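Local coordinates for esterase (Alcaligenes sp., PDB 1QLW), which probably hydrolyses carboxylic esters, using the nucleophile-based chemistry usual in the alpha/beta-hydrolase family, at residues 74-79 and 169-174; 140-145 and 152-157; 260-265 and 296-301. One frame throughout, in Å; residues are numbered along the deposited sequence.

Contact 1 of 3, residues 74-79 and 169-174; sequences TGMTWE and WQQMVP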
loop_
_atom_site.group_PDB
_atom_site.type_symbol
_atom_site.label_atom_id
_atom_site.label_comp_id
_atom_site.label_asym_id
_atom_site.label_seq_id
_atom_site.Cartn_x
_atom_site.Cartn_y
_atom_site.Cartn_z
ATOM N N THR A 74 -2.718 4.358 6.284
ATOM C CA THR A 74 -1.856 4.415 5.109
ATOM C C THR A 74 -2.450 5.427 4.141
ATOM O O THR A 74 -3.388 6.167 4.456
ATOM C CB THR A 74 -1.730 3.043 4.424
ATOM O OG1 THR A 74 -2.975 2.704 3.797
ATOM C CG2 THR A 74 -1.288 1.973 5.401
ATOM N N GLY A 75 -1.923 5.475 2.921
ATOM C CA GLY A 75 -2.475 6.341 1.885
ATOM C C GLY A 75 -3.900 5.998 1.517
ATOM O O GLY A 75 -4.594 6.815 0.890
ATOM N N MET A 76 -4.394 4.811 1.909
ATOM C CA MET A 76 -5.819 4.504 1.833
ATOM C C MET A 76 -6.665 5.598 2.457
ATOM O O MET A 76 -7.825 5.765 2.033
ATOM C CB MET A 76 -6.066 3.172 2.551
ATOM C CG MET A 76 -7.520 2.778 2.697
ATOM S SD MET A 76 -8.307 2.411 1.113
ATOM C CE MET A 76 -10.015 2.219 1.610
ATOM N N THR A 77 -6.166 6.349 3.425
ATOM C CA THR A 77 -6.876 7.457 4.051
ATOM C C THR A 77 -7.636 8.275 3.005
ATOM O O THR A 77 -8.765 8.699 3.286
ATOM C CB THR A 77 -5.862 8.396 4.736
ATOM O OG1 THR A 77 -5.280 7.760 5.875
ATOM C CG2 THR A 77 -6.508 9.694 5.221
ATOM N N TRP A 78 -6.984 8.563 1.890
ATOM C CA TRP A 78 -7.455 9.498 0.892
ATOM C C TRP A 78 -8.232 8.881 -0.247
ATOM O O TRP A 78 -8.675 9.603 -1.144
ATOM C CB TRP A 78 -6.249 10.253 0.312
ATOM C CG TRP A 78 -5.263 10.733 1.335
ATOM C CD1 TRP A 78 -4.050 10.164 1.616
ATOM C CD2 TRP A 78 -5.407 11.845 2.222
ATOM N NE1 TRP A 78 -3.427 10.852 2.620
ATOM C CE2 TRP A 78 -4.234 11.889 3.012
ATOM C CE3 TRP A 78 -6.398 12.811 2.431
ATOM C CZ2 TRP A 78 -4.038 12.873 3.980
ATOM C CZ3 TRP A 78 -6.199 13.776 3.391
ATOM C CH2 TRP A 78 -5.023 13.811 4.148
ATOM N N GLU A 79 -8.303 7.546 -0.270
ATOM C CA GLU A 79 -8.929 6.794 -1.360
ATOM C C GLU A 79 -10.418 6.699 -1.108
ATOM O O GLU A 79 -10.980 7.565 -0.421
ATOM C CB GLU A 79 -8.181 5.451 -1.508
ATOM C CG GLU A 79 -6.719 5.682 -1.903
ATOM C CD GLU A 79 -5.899 4.441 -2.130
ATOM O OE1 GLU A 79 -6.350 3.318 -1.814
ATOM O OE2 GLU A 79 -4.737 4.584 -2.577
ATOM N N TRP A 169 -12.085 0.452 10.521
ATOM C CA TRP A 169 -11.155 -0.406 11.266
ATOM C C TRP A 169 -10.322 -1.261 10.341
ATOM O O TRP A 169 -9.155 -1.552 10.601
ATOM C CB TRP A 169 -11.885 -1.275 12.281
ATOM C CG TRP A 169 -12.833 -0.576 13.209
ATOM C CD1 TRP A 169 -13.998 -1.118 13.688
ATOM C CD2 TRP A 169 -12.743 0.730 13.771
ATOM N NE1 TRP A 169 -14.624 -0.234 14.515
ATOM C CE2 TRP A 169 -13.885 0.919 14.582
ATOM C CE3 TRP A 169 -11.844 1.793 13.709
ATOM C CZ2 TRP A 169 -14.157 2.088 15.295
ATOM C CZ3 TRP A 169 -12.090 2.966 14.412
ATOM C CH2 TRP A 169 -13.242 3.091 15.203
ATOM N N GLN A 170 -10.899 -1.692 9.195
ATOM C CA GLN A 170 -10.147 -2.462 8.228
ATOM C C GLN A 170 -8.933 -1.711 7.689
ATOM O O GLN A 170 -7.953 -2.371 7.316
ATOM C CB GLN A 170 -11.021 -2.881 7.042
ATOM C CG GLN A 170 -12.006 -3.985 7.338
ATOM C CD GLN A 170 -12.932 -4.239 6.159
ATOM O OE1 GLN A 170 -13.482 -3.273 5.611
ATOM N NE2 GLN A 170 -13.102 -5.480 5.743
ATOM N N GLN A 171 -9.001 -0.382 7.558
ATOM C CA GLN A 171 -7.885 0.334 6.963
ATOM C C GLN A 171 -6.832 0.763 7.975
ATOM O O GLN A 171 -5.809 1.333 7.561
ATOM C CB GLN A 171 -8.341 1.509 6.113
ATOM C CG GLN A 171 -8.882 2.717 6.856
ATOM C CD GLN A 171 -9.117 3.879 5.911
ATOM O OE1 GLN A 171 -10.147 3.897 5.178
ATOM N NE2 GLN A 171 -8.228 4.819 5.870
ATOM N N MET A 172 -7.036 0.505 9.253
ATOM C CA MET A 172 -6.075 0.880 10.287
ATOM C C MET A 172 -5.030 -0.214 10.450
ATOM O O MET A 172 -5.327 -1.411 10.338
ATOM C CB MET A 172 -6.806 1.143 11.611
ATOM C CG MET A 172 -7.723 2.353 11.460
ATOM S SD MET A 172 -8.413 2.952 13.020
ATOM C CE MET A 172 -6.926 3.627 13.775
ATOM N N VAL A 173 -3.795 0.221 10.682
ATOM C CA VAL A 173 -2.618 -0.643 10.694
ATOM C C VAL A 173 -1.700 -0.288 11.845
ATOM O O VAL A 173 -1.718 0.847 12.345
ATOM C CB VAL A 173 -1.837 -0.512 9.359
ATOM C CG1 VAL A 173 -2.672 -0.905 8.144
ATOM C CG2 VAL A 173 -1.279 0.890 9.156
ATOM N N PRO A 174 -0.806 -1.202 12.232
ATOM C CA PRO A 174 0.232 -0.869 13.205
ATOM C C PRO A 174 1.140 0.240 12.719
ATOM O O PRO A 174 1.410 0.394 11.529
ATOM C CB PRO A 174 1.002 -2.178 13.374
ATOM C CG PRO A 174 -0.002 -3.225 13.048
ATOM C CD PRO A 174 -0.818 -2.652 11.909
HETATM O O HOH W 1 -4.441 0.680 5.068
HETATM O O HOH W 2 -5.553 3.762 5.989
#
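Met76 and Gln171 meet with their chains at about a right angle, the CG methylene of one laid across the aliphatic root of the other. CG of Met76 comes within 3.7 Å of CB of Gln171. Met76 can present this methylene because CG stands anti to its backbone N (chi1 174°); the bend at its second torsion then turns the sulfur away from the crossing, with the terminal methyl near the amide end of Gln171. Extended beyond CG, Gln171 carries its amide past Met76 to the backbone of Thr77. A second crossing, again near perpendicular, brings two methyls together: CG2 of Thr74 lies 3.9 Å from CG2 of Val173. Between these apolar touches, two waters do the polar work. Both donate to the carbonyl O of Gln171; one accepts from Thr74 OG1, at 2.8 Å from that atom, and the other from Thr74 N, at 2.9 Å. The same hydroxyl also accepts from Met76 N at 3.2 Å, which makes an ST turn, a position OG1 reaches by lying between its own N and carbonyl carbon (chi1 70°). Thr77 braces the turn from within: its OG1 donates to Thr74 O at 2.9 Å, almost in line with the carbonyl bond, and the backbone N of Thr77 donates to the same oxygen, giving it two donors. The short 3-10 turn is thus stiffened, while its polar link to the partner runs through water, beside direct apolar contacts. Phe22 and Ser20 of the second subunit pack on Gln171 and Met76 respectively, and Val173 is backbone-bonded to Cys72, half of the vicinal Cys71-Cys72 disulfide. The arrangement belongs to the loop after strand 65-68 of the alpha/beta-hydrolase fold, the region that in relatives usually helps to form the oxyanion hole.

Contact 2 of 3, residues 140-145 and 152-157; sequences AAWAIF and PDAFKD
The helical backbone at Trp142 and the irregular chain at Pro152 approach to 7.5 Å between CA atoms, a gap bridged by one indole. Trp142 throws its ring outward from the helix, with CG anti to the backbone N (chi1 -170°), and the pyrrole N-H finds a main-chain acceptor: NE1 donates to Asp153 O at 2.9 Å. The N-H points nearly straight at the oxygen (160°), which lies almost in the ring plane. Seen from the acceptor the bond is less regular, because the donor stands well above the carbonyl plane, 64° out of it, and uses no lone-pair direction. The remaining contacts run round the benzo part of the indole. CA of Pro152 sits over one face, displaced toward the rim, while CZ2 of Trp142 is 3.7 Å from the carbonyl carbon of Pro152. In the ring plane lies the next peptide, with Ala154 N 3.7 Å from CZ2 of Trp142, and the methyl CB of Ala154 comes to 3.9 Å from the same CZ2. Trp142 therefore touches three successive residues, mostly at backbone atoms. The pairing closes the loop that leaves helix 138-144 and returns toward helix 165-171, in the helical region that follows strand 99-103 and precedes strand 200-205 along the chain of this alpha/beta-hydrolase. A cis peptide before Pro152 shapes the turn, and Tyr151 and Trp142 form an edge-to-face pair. Burial is uneven: Trp142 is enclosed, with Gln165 and Trp169 of the following helix against it, whereas Pro152 and Asp153 lie at the surface, where both also touch a crystal neighbour. Farther along, Phe155 stacks on His255, whose NE2 is hydrogen-bonded to Asp157 OD1.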
loop_
_atom_site.group_PDB
_atom_site.type_symbol
_atom_site.label_atom_id
_atom_site.label_comp_id
_atom_site.label_asym_id
_atom_site.label_seq_id
_atom_site.Cartn_x
_atom_site.Cartn_y
_atom_site.Cartn_z
ATOM N N ALA A 140 -10.161 3.179 21.361
ATOM C CA ALA A 140 -9.277 4.330 21.489
ATOM C C ALA A 140 -9.465 5.273 20.304
ATOM O O ALA A 140 -9.555 6.497 20.473
ATOM C CB ALA A 140 -7.828 3.857 21.569
ATOM N N ALA A 141 -9.526 4.711 19.103
ATOM C CA ALA A 141 -9.664 5.505 17.890
ATOM C C ALA A 141 -10.958 6.302 17.897
ATOM O O ALA A 141 -10.991 7.437 17.405
ATOM C CB ALA A 141 -9.557 4.612 16.664
ATOM N N TRP A 142 -12.038 5.724 18.395
ATOM C CA TRP A 142 -13.321 6.427 18.441
ATOM C C TRP A 142 -13.186 7.786 19.117
ATOM O O TRP A 142 -13.735 8.790 18.658
ATOM C CB TRP A 142 -14.282 5.555 19.235
ATOM C CG TRP A 142 -15.720 5.940 19.219
ATOM C CD1 TRP A 142 -16.373 6.772 20.084
ATOM C CD2 TRP A 142 -16.706 5.454 18.303
ATOM N NE1 TRP A 142 -17.708 6.833 19.755
ATOM C CE2 TRP A 142 -17.938 6.028 18.665
ATOM C CE3 TRP A 142 -16.652 4.586 17.207
ATOM C CZ2 TRP A 142 -19.114 5.746 17.970
ATOM C CZ3 TRP A 142 -17.819 4.324 16.527
ATOM C CH2 TRP A 142 -19.037 4.900 16.902
ATOM N N ALA A 143 -12.467 7.813 20.228
ATOM C CA ALA A 143 -12.271 9.043 20.992
ATOM C C ALA A 143 -11.202 9.918 20.365
ATOM O O ALA A 143 -11.365 11.151 20.315
ATOM C CB ALA A 143 -11.987 8.717 22.449
ATOM N N ILE A 144 -10.093 9.357 19.884
ATOM C CA ILE A 144 -9.073 10.158 19.203
ATOM C C ILE A 144 -9.656 10.894 18.004
ATOM O O ILE A 144 -9.347 12.057 17.738
ATOM C CB ILE A 144 -7.895 9.273 18.749
ATOM C CG1 ILE A 144 -7.181 8.723 19.985
ATOM C CG2 ILE A 144 -6.935 10.038 17.844
ATOM C CD1 ILE A 144 -6.226 7.575 19.746
ATOM N N PHE A 145 -10.559 10.218 17.289
ATOM C CA PHE A 145 -11.153 10.772 16.091
ATOM C C PHE A 145 -12.372 11.638 16.372
ATOM O O PHE A 145 -12.893 12.274 15.454
ATOM C CB PHE A 145 -11.513 9.664 15.111
ATOM C CG PHE A 145 -10.355 8.858 14.580
ATOM C CD1 PHE A 145 -9.037 9.303 14.636
ATOM C CD2 PHE A 145 -10.587 7.633 13.989
ATOM C CE1 PHE A 145 -7.993 8.564 14.125
ATOM C CE2 PHE A 145 -9.549 6.876 13.471
ATOM C CZ PHE A 145 -8.261 7.337 13.537
ATOM N N PRO A 152 -19.203 2.961 22.503
ATOM C CA PRO A 152 -19.518 3.124 21.107
ATOM C C PRO A 152 -20.642 4.133 20.871
ATOM O O PRO A 152 -21.517 3.927 20.037
ATOM C CB PRO A 152 -20.000 1.706 20.749
ATOM C CG PRO A 152 -20.788 1.306 21.951
ATOM C CD PRO A 152 -20.192 2.034 23.131
ATOM N N ASP A 153 -20.611 5.231 21.608
ATOM C CA ASP A 153 -21.638 6.262 21.494
ATOM C C ASP A 153 -21.186 7.401 20.592
ATOM O O ASP A 153 -20.154 8.008 20.835
ATOM C CB ASP A 153 -21.962 6.794 22.879
ATOM C CG ASP A 153 -22.777 5.793 23.684
ATOM O OD1 ASP A 153 -23.581 5.037 23.099
ATOM O OD2 ASP A 153 -22.589 5.788 24.913
ATOM N N ALA A 154 -21.917 7.613 19.507
ATOM C CA ALA A 154 -21.565 8.641 18.547
ATOM C C ALA A 154 -22.275 9.959 18.857
ATOM O O ALA A 154 -23.421 9.977 19.310
ATOM C CB ALA A 154 -22.002 8.244 17.139
ATOM N N PHE A 155 -21.610 11.060 18.544
ATOM C CA PHE A 155 -22.288 12.351 18.564
ATOM C C PHE A 155 -23.445 12.285 17.569
ATOM O O PHE A 155 -23.273 11.788 16.451
ATOM C CB PHE A 155 -21.371 13.508 18.210
ATOM C CG PHE A 155 -20.259 13.770 19.188
ATOM C CD1 PHE A 155 -20.588 14.049 20.517
ATOM C CD2 PHE A 155 -18.928 13.753 18.827
ATOM C CE1 PHE A 155 -19.590 14.287 21.446
ATOM C CE2 PHE A 155 -17.935 13.990 19.747
ATOM C CZ PHE A 155 -18.267 14.263 21.069
ATOM N N LYS A 156 -24.609 12.809 17.932
ATOM C CA LYS A 156 -25.756 12.803 17.032
ATOM C C LYS A 156 -25.516 13.603 15.761
ATOM O O LYS A 156 -26.075 13.242 14.721
ATOM C CB LYS A 156 -26.992 13.364 17.739
ATOM C CG LYS A 156 -27.377 12.643 19.015
ATOM C CD LYS A 156 -27.600 11.157 18.792
ATOM C CE LYS A 156 -28.007 10.477 20.092
ATOM N NZ LYS A 156 -29.466 10.588 20.347
ATOM N N ASP A 157 -24.645 14.613 15.809
ATOM C CA ASP A 157 -24.382 15.434 14.635
ATOM C C ASP A 157 -23.083 15.080 13.923
ATOM O O ASP A 157 -22.639 15.857 13.065
ATOM C CB ASP A 157 -24.365 16.931 14.985
ATOM C CG ASP A 157 -23.213 17.328 15.876
ATOM O OD1 ASP A 157 -22.384 16.482 16.247
ATOM O OD2 ASP A 157 -23.126 18.534 16.202
#

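Contact 3 of 3, residues 260-265 and 296-301; sequences PRWAPR and NSHMMM. With SO4 (sulfate ion), chain D.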
loop_
_atom_site.group_PDB
_atom_site.type_symbol
_atom_site.label_atom_id
_atom_site.label_comp_id
_atom_site.label_asym_id
_atom_site.label_seq_id
_atom_site.Cartn_x
_atom_site.Cartn_y
_atom_site.Cartn_z
ATOM N N PRO A 260 -9.560 16.862 25.743
ATOM C CA PRO A 260 -8.268 17.398 26.169
ATOM C C PRO A 260 -7.131 17.081 25.216
ATOM O O PRO A 260 -6.132 17.829 25.226
ATOM C CB PRO A 260 -8.056 16.853 27.572
ATOM C CG PRO A 260 -9.410 16.466 28.042
ATOM C CD PRO A 260 -10.189 16.056 26.812
ATOM N N ARG A 261 -7.222 16.062 24.369
ATOM C CA ARG A 261 -6.191 15.726 23.396
ATOM C C ARG A 261 -6.131 16.847 22.352
ATOM O O ARG A 261 -5.077 17.151 21.800
ATOM C CB ARG A 261 -6.445 14.380 22.701
ATOM C CG ARG A 261 -5.331 13.754 21.875
ATOM C CD ARG A 261 -5.723 12.490 21.141
ATOM N NE ARG A 261 -4.678 11.650 20.577
ATOM C CZ ARG A 261 -4.086 10.602 21.139
ATOM N NH1 ARG A 261 -4.425 10.203 22.361
ATOM N NH2 ARG A 261 -3.161 9.907 20.473
ATOM N N TRP A 262 -7.271 17.457 22.045
ATOM C CA TRP A 262 -7.423 18.308 20.891
ATOM C C TRP A 262 -7.520 19.793 21.164
ATOM O O TRP A 262 -6.965 20.586 20.408
ATOM C CB TRP A 262 -8.636 17.883 20.037
ATOM C CG TRP A 262 -8.335 16.617 19.297
ATOM C CD1 TRP A 262 -8.825 15.359 19.477
ATOM C CD2 TRP A 262 -7.375 16.510 18.226
ATOM N NE1 TRP A 262 -8.248 14.489 18.587
ATOM C CE2 TRP A 262 -7.356 15.178 17.804
ATOM C CE3 TRP A 262 -6.547 17.449 17.590
ATOM C CZ2 TRP A 262 -6.517 14.748 16.766
ATOM C CZ3 TRP A 262 -5.722 17.016 16.570
ATOM C CH2 TRP A 262 -5.714 15.682 16.171
ATOM N N ALA A 263 -8.174 20.189 22.257
ATOM C CA ALA A 263 -8.323 21.608 22.567
ATOM C C ALA A 263 -7.017 22.357 22.600
ATOM O O ALA A 263 -6.926 23.460 22.023
ATOM C CB ALA A 263 -9.136 21.779 23.843
ATOM N N PRO A 264 -5.960 21.837 23.203
ATOM C CA PRO A 264 -4.695 22.558 23.258
ATOM C C PRO A 264 -3.994 22.624 21.908
ATOM O O PRO A 264 -3.219 23.543 21.687
ATOM C CB PRO A 264 -3.839 21.819 24.269
ATOM C CG PRO A 264 -4.553 20.584 24.624
ATOM C CD PRO A 264 -5.959 20.665 24.109
ATOM N N ARG A 265 -4.255 21.652 21.035
ATOM C CA ARG A 265 -3.630 21.629 19.716
ATOM C C ARG A 265 -4.193 22.743 18.841
ATOM O O ARG A 265 -3.444 23.418 18.123
ATOM C CB ARG A 265 -3.822 20.269 19.061
ATOM C CG ARG A 265 -3.050 19.165 19.749
ATOM C CD ARG A 265 -3.328 17.821 19.117
ATOM N NE ARG A 265 -2.391 16.801 19.567
ATOM C CZ ARG A 265 -2.525 15.523 19.195
ATOM N NH1 ARG A 265 -3.539 15.100 18.459
ATOM N NH2 ARG A 265 -1.592 14.668 19.579
ATOM N N ASN A 296 -17.765 17.939 11.884
ATOM C CA ASN A 296 -16.651 17.201 11.300
ATOM C C ASN A 296 -15.798 16.536 12.370
ATOM O O ASN A 296 -15.496 17.103 13.405
ATOM C CB ASN A 296 -15.790 18.077 10.396
ATOM C CG ASN A 296 -16.448 18.288 9.052
ATOM O OD1 ASN A 296 -17.059 19.332 8.806
ATOM N ND2 ASN A 296 -16.324 17.268 8.196
ATOM N N SER A 297 -15.406 15.306 12.015
ATOM C CA SER A 297 -14.539 14.513 12.865
ATOM C C SER A 297 -13.083 14.790 12.510
ATOM O O SER A 297 -12.754 15.543 11.584
ATOM C CB SER A 297 -14.832 13.029 12.668
ATOM O OG SER A 297 -14.320 12.537 11.432
ATOM N N HIS A 298 -12.185 14.080 13.201
ATOM C CA HIS A 298 -10.775 14.152 12.814
ATOM C C HIS A 298 -10.525 13.578 11.420
ATOM O O HIS A 298 -9.580 13.969 10.744
ATOM C CB HIS A 298 -9.968 13.353 13.836
ATOM C CG HIS A 298 -8.502 13.349 13.612
ATOM N ND1 HIS A 298 -7.740 14.503 13.591
ATOM C CD2 HIS A 298 -7.633 12.332 13.409
ATOM C CE1 HIS A 298 -6.477 14.172 13.368
ATOM N NE2 HIS A 298 -6.377 12.848 13.299
ATOM N N MET A 299 -11.365 12.634 11.007
ATOM C CA MET A 299 -11.268 11.995 9.707
ATOM C C MET A 299 -12.102 12.753 8.681
ATOM O O MET A 299 -12.868 12.166 7.903
ATOM C CB MET A 299 -11.696 10.532 9.811
ATOM C CG MET A 299 -10.853 9.700 10.749
ATOM S SD MET A 299 -9.120 9.584 10.340
ATOM C CE MET A 299 -9.179 8.812 8.729
ATOM N N MET A 300 -11.906 14.073 8.617
ATOM C CA MET A 300 -12.820 14.917 7.837
ATOM C C MET A 300 -12.748 14.647 6.337
ATOM O O MET A 300 -13.708 14.927 5.618
ATOM C CB MET A 300 -12.605 16.387 8.157
ATOM C CG MET A 300 -11.252 16.902 7.698
ATOM S SD MET A 300 -11.038 18.662 8.101
ATOM C CE MET A 300 -10.901 18.536 9.894
ATOM N N MET A 301 -11.632 14.109 5.846
ATOM C CA MET A 301 -11.510 13.709 4.452
ATOM C C MET A 301 -12.387 12.508 4.114
ATOM O O MET A 301 -12.618 12.219 2.938
ATOM C CB MET A 301 -10.062 13.441 4.056
ATOM C CG MET A 301 -9.406 12.202 4.641
ATOM S SD MET A 301 -9.193 12.171 6.438
ATOM C CE MET A 301 -7.947 13.479 6.598
HETATM S S SO4 D . -0.835 12.480 16.589
HETATM O O1 SO4 D . -1.171 12.268 18.051
HETATM O O2 SO4 D . -1.939 13.346 16.020
HETATM O O3 SO4 D . -0.810 11.139 15.930
HETATM O O4 SO4 D . 0.440 13.230 16.456
#
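Trp262 and His298 press together over a small, buried patch: CH2 of Trp262 is 3.3 Å from CE1 of His298. CZ2 of the indole lies over one face of the imidazole, offset toward its rim, and the two planes meet at 40°, an oblique pairing with centroids of the Trp262 six-membered ring and the His298 ring 4.7 Å apart. His298 swings into this place with CG anti to its backbone N (chi1 -179°). Both rings are fixed at their polar atoms, Trp262 NE1 by Ile144 O and His298 ND1 by Glu230 OE1. Arg265, though partly exposed, is also well packed: it lays NH1 over the Trp262 face, while NH2 donates to sulfate O1 at 2.9 Å from that oxygen. The loose side belongs to Arg261, whose NH2 stays 3.9 Å from the same O1, while its NH1 is hydrogen-bonded to Lys38 O of the second subunit. The sulfate, probably from the crystallisation liquor, is also hydrogen-bonded to Ser206 OG. With Glu230 behind His298 and Ser206 beside the anion, the chemistry is consistent with a Ser-His-Glu catalytic triad whose pocket can accept a negatively charged group.

Contact 1 spans a long stretch of chain that encloses contact 2, and contact 3 follows both. The centres of contacts 2 and 3 are about 11 Å apart; contact 1 lies about 18 Å from each. Consecutive helices 138-144 and 165-171 join the first two, Trp169 and Met172 packing on Ala141. A backbone bond from His298 N to Phe145 O, 3.0 Å away, ties contact 2 to contact 3, while Trp78 touches Met301 between contacts 1 and 3. The inserted helices are thus anchored both to the loop after strand 65-68 and to the histidine-bearing loop after strand 283-287, around the probable active site. All three contacts also reach the second subunit.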